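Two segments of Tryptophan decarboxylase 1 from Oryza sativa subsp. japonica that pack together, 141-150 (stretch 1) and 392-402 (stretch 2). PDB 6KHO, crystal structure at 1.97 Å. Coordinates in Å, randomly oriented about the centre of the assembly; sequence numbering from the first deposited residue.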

# COMPACT_ATOMS: atom_id res chain seq x y z
N LEU A 141 5.62 -3.51 -18.30
CA LEU A 141 5.06 -4.37 -19.34
C LEU A 141 3.61 -4.73 -19.04
O LEU A 141 2.76 -4.69 -19.94
CB LEU A 141 5.92 -5.63 -19.49
CG LEU A 141 5.47 -6.69 -20.50
CD1 LEU A 141 5.66 -6.17 -21.90
CD2 LEU A 141 6.29 -7.95 -20.31
N ALA A 142 3.30 -5.07 -17.79
CA ALA A 142 1.92 -5.39 -17.43
C ALA A 142 1.01 -4.19 -17.65
O ALA A 142 -0.11 -4.34 -18.15
CB ALA A 142 1.84 -5.87 -15.97
N LEU A 143 1.47 -3.00 -17.28
CA LEU A 143 0.66 -1.81 -17.52
C LEU A 143 0.40 -1.61 -19.00
O LEU A 143 -0.72 -1.26 -19.41
CB LEU A 143 1.35 -0.58 -16.93
CG LEU A 143 1.29 -0.47 -15.41
CD1 LEU A 143 2.39 0.45 -14.91
CD2 LEU A 143 -0.11 0.02 -14.98
N ASP A 144 1.43 -1.80 -19.82
CA ASP A 144 1.29 -1.65 -21.26
C ASP A 144 0.32 -2.67 -21.84
O ASP A 144 -0.52 -2.33 -22.68
CB ASP A 144 2.66 -1.78 -21.92
CG ASP A 144 2.67 -1.23 -23.32
OD1 ASP A 144 2.37 -1.99 -24.26
OD2 ASP A 144 2.96 -0.03 -23.46
N TRP A 145 0.44 -3.94 -21.43
CA TRP A 145 -0.49 -4.96 -21.89
C TRP A 145 -1.93 -4.59 -21.54
O TRP A 145 -2.83 -4.73 -22.36
CB TRP A 145 -0.16 -6.32 -21.27
CG TRP A 145 0.98 -7.08 -21.86
CD1 TRP A 145 1.96 -6.61 -22.70
CD2 TRP A 145 1.28 -8.46 -21.63
NE1 TRP A 145 2.85 -7.63 -23.00
CE2 TRP A 145 2.45 -8.77 -22.35
CE3 TRP A 145 0.67 -9.47 -20.87
CZ2 TRP A 145 3.01 -10.05 -22.35
CZ3 TRP A 145 1.22 -10.73 -20.87
CH2 TRP A 145 2.38 -11.02 -21.60
N LEU A 146 -2.16 -4.18 -20.29
CA LEU A 146 -3.52 -3.80 -19.87
C LEU A 146 -4.02 -2.59 -20.66
O LEU A 146 -5.20 -2.53 -21.04
CB LEU A 146 -3.54 -3.51 -18.37
CG LEU A 146 -4.88 -3.00 -17.81
CD1 LEU A 146 -6.01 -4.01 -18.05
CD2 LEU A 146 -4.73 -2.70 -16.31
N ALA A 147 -3.14 -1.61 -20.89
CA ALA A 147 -3.53 -0.46 -21.71
C ALA A 147 -3.93 -0.90 -23.11
O ALA A 147 -4.85 -0.33 -23.71
CB ALA A 147 -2.38 0.55 -21.76
N GLN A 148 -3.27 -1.94 -23.65
CA GLN A 148 -3.67 -2.46 -24.96
C GLN A 148 -5.04 -3.12 -24.89
O GLN A 148 -5.88 -2.91 -25.77
CB GLN A 148 -2.64 -3.46 -25.48
CG GLN A 148 -1.30 -2.86 -25.84
CD GLN A 148 -0.30 -3.92 -26.28
OE1 GLN A 148 -0.60 -4.75 -27.13
NE2 GLN A 148 0.89 -3.90 -25.68
N MET A 149 -5.29 -3.94 -23.86
CA MET A 149 -6.61 -4.54 -23.70
C MET A 149 -7.70 -3.47 -23.59
O MET A 149 -8.78 -3.62 -24.18
CB MET A 149 -6.65 -5.44 -22.46
CG MET A 149 -5.66 -6.61 -22.49
SD MET A 149 -6.17 -7.97 -21.41
CE MET A 149 -6.28 -7.16 -19.80
N LEU A 150 -7.43 -2.41 -22.84
CA LEU A 150 -8.39 -1.32 -22.66
C LEU A 150 -8.48 -0.41 -23.87
O LEU A 150 -9.33 0.48 -23.90
CB LEU A 150 -8.01 -0.46 -21.45
CG LEU A 150 -8.08 -1.12 -20.08
CD1 LEU A 150 -7.42 -0.22 -19.03
CD2 LEU A 150 -9.53 -1.38 -19.73
N VAL A 392 -1.77 -13.18 -14.57
CA VAL A 392 -3.18 -13.31 -14.93
C VAL A 392 -3.36 -13.19 -16.44
O VAL A 392 -4.01 -14.03 -17.08
CB VAL A 392 -4.03 -12.27 -14.17
CG1 VAL A 392 -5.40 -12.11 -14.82
CG2 VAL A 392 -4.16 -12.68 -12.71
N MET A 393 -2.79 -12.13 -17.03
CA MET A 393 -2.92 -11.93 -18.47
C MET A 393 -2.17 -13.01 -19.26
O MET A 393 -2.68 -13.51 -20.27
CB MET A 393 -2.40 -10.55 -18.87
CG MET A 393 -3.36 -9.40 -18.55
SD MET A 393 -2.70 -7.75 -18.96
CE MET A 393 -1.28 -7.64 -17.86
N ARG A 394 -0.97 -13.38 -18.81
CA ARG A 394 -0.16 -14.36 -19.55
C ARG A 394 -0.79 -15.75 -19.52
O ARG A 394 -0.74 -16.48 -20.51
CB ARG A 394 1.26 -14.42 -18.99
CG ARG A 394 2.21 -15.44 -19.69
CD ARG A 394 2.31 -15.07 -21.17
NE ARG A 394 3.32 -15.81 -21.93
CZ ARG A 394 3.04 -16.63 -22.93
NH1 ARG A 394 1.77 -16.84 -23.25
NH2 ARG A 394 4.00 -17.24 -23.60
N THR A 395 -1.40 -16.14 -18.40
CA THR A 395 -1.92 -17.50 -18.29
C THR A 395 -3.29 -17.62 -18.95
O THR A 395 -3.55 -18.58 -19.68
CB THR A 395 -1.97 -17.94 -16.82
OG1 THR A 395 -0.69 -17.73 -16.21
CG2 THR A 395 -2.34 -19.43 -16.70
N TYR A 396 -4.19 -16.66 -18.70
CA TYR A 396 -5.57 -16.77 -19.16
C TYR A 396 -5.80 -16.16 -20.55
O TYR A 396 -6.60 -16.70 -21.32
CB TYR A 396 -6.51 -16.12 -18.15
CG TYR A 396 -6.38 -16.74 -16.77
CD1 TYR A 396 -6.30 -18.12 -16.61
CD2 TYR A 396 -6.30 -15.94 -15.64
CE1 TYR A 396 -6.16 -18.69 -15.36
CE2 TYR A 396 -6.16 -16.50 -14.37
CZ TYR A 396 -6.10 -17.88 -14.25
OH TYR A 396 -5.98 -18.43 -13.00
N GLY A 397 -5.13 -15.07 -20.88
CA GLY A 397 -5.27 -14.45 -22.19
C GLY A 397 -6.49 -13.54 -22.29
O GLY A 397 -7.41 -13.57 -21.46
N VAL A 398 -6.51 -12.72 -23.35
CA VAL A 398 -7.52 -11.68 -23.49
C VAL A 398 -8.92 -12.28 -23.64
O VAL A 398 -9.88 -11.83 -23.00
CB VAL A 398 -7.20 -10.75 -24.67
CG1 VAL A 398 -8.27 -9.64 -24.79
CG2 VAL A 398 -5.80 -10.11 -24.52
N ALA A 399 -9.04 -13.31 -24.49
CA ALA A 399 -10.35 -13.88 -24.79
C ALA A 399 -11.05 -14.38 -23.53
O ALA A 399 -12.25 -14.14 -23.35
CB ALA A 399 -10.20 -14.99 -25.83
N LYS A 400 -10.32 -15.07 -22.64
CA LYS A 400 -10.90 -15.54 -21.39
C LYS A 400 -11.24 -14.38 -20.46
O LYS A 400 -12.26 -14.41 -19.76
CB LYS A 400 -9.95 -16.50 -20.68
CG LYS A 400 -10.21 -17.98 -20.95
CD LYS A 400 -9.43 -18.84 -19.95
CE LYS A 400 -9.51 -20.33 -20.27
NZ LYS A 400 -8.87 -20.65 -21.58
N LEU A 401 -10.37 -13.36 -20.39
CA LEU A 401 -10.68 -12.19 -19.56
C LEU A 401 -11.95 -11.50 -20.07
O LEU A 401 -12.79 -11.07 -19.27
CB LEU A 401 -9.49 -11.22 -19.54
CG LEU A 401 -8.17 -11.71 -18.94
CD1 LEU A 401 -7.09 -10.63 -18.94
CD2 LEU A 401 -8.35 -12.21 -17.54
N GLN A 402 -12.11 -11.40 -21.39
CA GLN A 402 -13.34 -10.84 -21.94
C GLN A 402 -14.55 -11.69 -21.60
O GLN A 402 -15.61 -11.17 -21.23
CB GLN A 402 -13.21 -10.67 -23.45
CG GLN A 402 -12.22 -9.60 -23.89
CD GLN A 402 -12.06 -9.55 -25.39
OE1 GLN A 402 -11.98 -10.59 -26.04
NE2 GLN A 402 -12.01 -8.34 -25.96

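The two segments are helices lying almost parallel, their N-to-C directions differing by 6° and their axes coming no closer than 11.4 Å. That spacing is too wide for the backbones to touch, so long side chains must fill the gap. No hydrogen bond crosses it; the 362 Å² of buried surface rests on van der Waals contact among apolar groups, with thioethers prominent among them.

Met 393 is the centrepiece. Its side chain enters a hole formed by Ala 142, Trp 145, Leu 146 and Met 149, four residues spaced as one face of a helix presents them. With chi1 m and chi2 t the chain extends across the gap, carrying SD of Met 393 to 3.7 Å from CB of Trp 145; chi3, at m, then turns the methyl so that CE of Met 393 lies 3.5 Å from the backbone O of Ala 142 and 4.1 Å from CB of Ala 142. The small side chain of Ala 142 leaves that methyl close to the helix backbone. The carbonyl itself is engaged in the helix, O of Ala 142 accepting from N of Leu 146 at 3.0 Å. Leu 146 lines the hole chiefly with its backbone: N of Leu 146 lies 3.8 Å from SD of Met 393, and CB of Leu 146 lies 4.4 Å from the same atom. An unbranched, flexible thioether suits this position because it is long enough to span the gap and slender enough to enter the hole.

Met 149 answers from the other helix. Its rotamer is likewise m, t, m, although chi2 at -157° departs somewhat from the ideal. CE of Met 149 reaches SD of Met 393 at 3.7 Å and CD1 of Leu 401 also at 3.7 Å, while SD of Met 149 lies 3.8 Å from CG2 of Val 398. One side chain thus meets Met 393 before the kink and Val 398 and Leu 401 after it, and polarizable sulfur makes good dispersion contacts without demanding a polar partner. Val 398, with chi1 t, and Leu 401, in the common m, t rotamer, both direct CA-to-CB toward the first helix and supply branched hydrocarbon to meet the thioether.

Trp 145 also points toward its neighbour. At chi1 -78° and chi2 15°, its indole reaches across the gap toward the second helix and presents an edge to CB of Met 393 and N of Arg 394, the latter 4.0 Å from CZ3 of Trp 145. CH2 of Trp 145 lies 4.1 Å from CD of Arg 394, whose aliphatic portion can pack against the ring while NE and NH2 form hydrogen bonds elsewhere in the structure. The indole NE1 is likewise satisfied elsewhere.

Between the two contact regions of the second helix sits Gly 397, where the helix is kinked: N of Val 398 and Ala 399 lack bonds to the preceding turn. At phi/psi of 82/166 a CB would be jammed against the preceding carbonyl O, so the backbone itself calls for glycine. Away from the contact, Gln 148 NE2 donates to Asp 144 OD1 at 2.8 Å, linking polar side chains one turn apart.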